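PDB 4GPV: putative cell adhesion protein from Bacteroides eggerthii, which probably serves as a FimA-like fimbrial subunit, a building block of adhesive pili on the surface of a human gut bacterium. Local coordinates for residues Gly9-Pro13 with Arg56-Ala60. Numbering follows the deposited sequence.
Sequences GNNVP and REGGA
The first modelled residues of the chain, Gly9-Pro13, form an irregular loop, extended except at Asn11, against a type I beta turn, Arg56-Gly59, at one end of the elongated FimA-like subunit; the centre of the contact lies about 34 Å from the centre of the chain. The turn leads from strand 50-56 toward strand 66-68 and is closed by Gly59 N to Arg56 O at 3.0 Å; beyond it Arg56 N reaches Ala60 O at 2.8 Å. Gly9 packs against Gly58, CA to CA 3.7 Å; a CB on Gly9 would strike Gly58 CA and Glu57 O, one on Gly58 would strike Gly9 O and Asn11 ND2, and Gly9 O takes a CA-H...O contact from Gly58 CA at 3.4 Å. Asn10 O accepts from Gly58 N at 3.0 Å, while Asn10 OD1 reaches forward to accept a hydrogen bond from Val12 N at 3.1 Å, an Asx turn. Asn11 (chi1 m), whose psi of 11° kinks the loop, grips the turn with both amide atoms: Asn11 ND2 donates to Gly58 O at 3.1 Å and Asn11 OD1 accepts from Ala60 N at 3.0 Å, its carboxamide standing in for a backbone partner. Val12 points away, and the chain continues extended into Pro13. Arg56, m at chi1 and t at chi2 and chi3, extends alongside Asn11-Pro13; its NE forms a salt bridge with Asp62. Pro13 N lies over one face of the guanidinium, and at its edge Arg56 NH1 donates to Asn11 O at 2.9 Å.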
ATOM      1  N   GLY A   9     -34.689  -4.523   5.535  1.00 51.46           N
ATOM      2  CA  GLY A   9     -34.479  -3.087   5.436  1.00 48.96           C
ATOM      3  C   GLY A   9     -35.241  -2.466   4.284  1.00 49.05           C
ATOM      4  O   GLY A   9     -35.342  -3.057   3.203  1.00 48.43           O
ATOM      5  N   ASN A  10     -35.752  -1.252   4.503  1.00 42.66           N
ATOM      6  CA  ASN A  10     -36.550  -0.528   3.524  1.00 41.14           C
ATOM      7  C   ASN A  10     -35.722  -0.018   2.342  1.00 38.59           C
ATOM      8  O   ASN A  10     -34.645   0.558   2.533  1.00 36.53           O
ATOM      9  CB  ASN A  10     -37.262   0.627   4.189  1.00 45.51           C
ATOM     10  CG  ASN A  10     -38.551   0.954   3.502  1.00 70.95           C
ATOM     11  OD1 ASN A  10     -38.556   1.592   2.456  1.00 56.85           O
ATOM     12  ND2 ASN A  10     -39.664   0.477   4.047  1.00 68.49           N
ATOM     13  N   ASN A  11     -36.242  -0.224   1.128  1.00 34.17           N
ATOM     14  CA  ASN A  11     -35.576   0.196  -0.104  1.00 32.44           C
ATOM     15  C   ASN A  11     -36.456   1.061  -0.983  1.00 36.89           C
ATOM     16  O   ASN A  11     -36.090   1.329  -2.134  1.00 35.16           O
ATOM     17  CB  ASN A  11     -35.095  -1.028  -0.875  1.00 33.20           C
ATOM     18  CG  ASN A  11     -33.821  -1.586  -0.300  1.00 41.14           C
ATOM     19  OD1 ASN A  11     -32.962  -0.847   0.162  1.00 33.00           O
ATOM     20  ND2 ASN A  11     -33.663  -2.892  -0.335  1.00 34.66           N
ATOM     21  N   VAL A  12     -37.603   1.517  -0.455  1.00 36.28           N
ATOM     22  CA  VAL A  12     -38.518   2.336  -1.253  1.00 37.77           C
ATOM     23  C   VAL A  12     -37.976   3.793  -1.306  1.00 37.98           C
ATOM     24  O   VAL A  12     -37.395   4.269  -0.323  1.00 35.98           O
ATOM     25  CB  VAL A  12     -40.009   2.253  -0.809  1.00 45.20           C
ATOM     26  CG1 VAL A  12     -40.476   0.801  -0.655  1.00 45.98           C
ATOM     27  CG2 VAL A  12     -40.291   3.056   0.460  1.00 46.07           C
ATOM     28  N   PRO A  13     -38.133   4.508  -2.441  1.00 34.17           N
ATOM     29  CA  PRO A  13     -37.613   5.882  -2.498  1.00 33.13           C
ATOM     30  C   PRO A  13     -38.367   6.814  -1.560  1.00 37.94           C
ATOM     31  O   PRO A  13     -39.576   6.638  -1.335  1.00 37.38           O
ATOM     32  CB  PRO A  13     -37.811   6.286  -3.961  1.00 35.32           C
ATOM     33  CG  PRO A  13     -38.860   5.395  -4.476  1.00 40.04           C
ATOM     34  CD  PRO A  13     -38.751   4.108  -3.722  1.00 35.59           C
ATOM     35  N   ARG A  56     -29.872   3.013   0.559  1.00 24.26           N
ATOM     36  CA  ARG A  56     -31.036   3.004   1.435  1.00 26.34           C
ATOM     37  C   ARG A  56     -30.795   1.983   2.577  1.00 31.99           C
ATOM     38  O   ARG A  56     -29.792   1.258   2.548  1.00 31.93           O
ATOM     39  CB  ARG A  56     -32.304   2.703   0.632  1.00 26.85           C
ATOM     40  CG  ARG A  56     -32.526   3.762  -0.431  1.00 27.38           C
ATOM     41  CD  ARG A  56     -33.779   3.593  -1.260  1.00 30.78           C
ATOM     42  NE  ARG A  56     -33.811   4.680  -2.234  1.00 28.74           N
ATOM     43  CZ  ARG A  56     -34.409   4.635  -3.418  1.00 35.05           C
ATOM     44  NH1 ARG A  56     -35.131   3.574  -3.768  1.00 27.59           N
ATOM     45  NH2 ARG A  56     -34.340   5.670  -4.238  1.00 25.36           N
ATOM     46  N   GLU A  57     -31.715   1.936   3.570  1.00 31.28           N
ATOM     47  CA  GLU A  57     -31.621   1.051   4.740  0.50 30.81           C
ATOM     48  C   GLU A  57     -31.431  -0.419   4.320  1.00 33.88           C
ATOM     49  O   GLU A  57     -30.628  -1.132   4.930  1.00 34.25           O
ATOM     50  CB  GLU A  57     -32.873   1.224   5.630  0.50 33.09           C
ATOM     51  CG  GLU A  57     -32.928   0.376   6.899  0.50 43.43           C
ATOM     52  CD  GLU A  57     -31.840   0.541   7.945  0.50 65.95           C
ATOM     53  OE1 GLU A  57     -31.304   1.663   8.092  0.50 59.11           O
ATOM     54  OE2 GLU A  57     -31.555  -0.452   8.654  0.50 62.69           O
ATOM     55  N   GLY A  58     -32.131  -0.838   3.277  1.00 32.31           N
ATOM     56  CA  GLY A  58     -32.049  -2.206   2.782  1.00 33.80           C
ATOM     57  C   GLY A  58     -30.950  -2.515   1.786  1.00 34.46           C
ATOM     58  O   GLY A  58     -30.989  -3.572   1.149  1.00 33.38           O
ATOM     59  N   GLY A  59     -30.012  -1.581   1.620  1.00 30.34           N
ATOM     60  CA  GLY A  59     -28.867  -1.740   0.728  1.00 29.34           C
ATOM     61  C   GLY A  59     -29.041  -1.324  -0.722  1.00 31.42           C
ATOM     62  O   GLY A  59     -28.056  -1.332  -1.451  1.00 29.60           O
ATOM     63  N   ALA A  60     -30.244  -0.925  -1.162  1.00 27.58           N
ATOM     64  CA  ALA A  60     -30.412  -0.495  -2.559  1.00 26.59           C
ATOM     65  C   ALA A  60     -29.742   0.855  -2.809  1.00 28.80           C
ATOM     66  O   ALA A  60     -29.696   1.696  -1.906  1.00 28.59           O
ATOM     67  CB  ALA A  60     -31.895  -0.391  -2.918  1.00 28.08           C
TER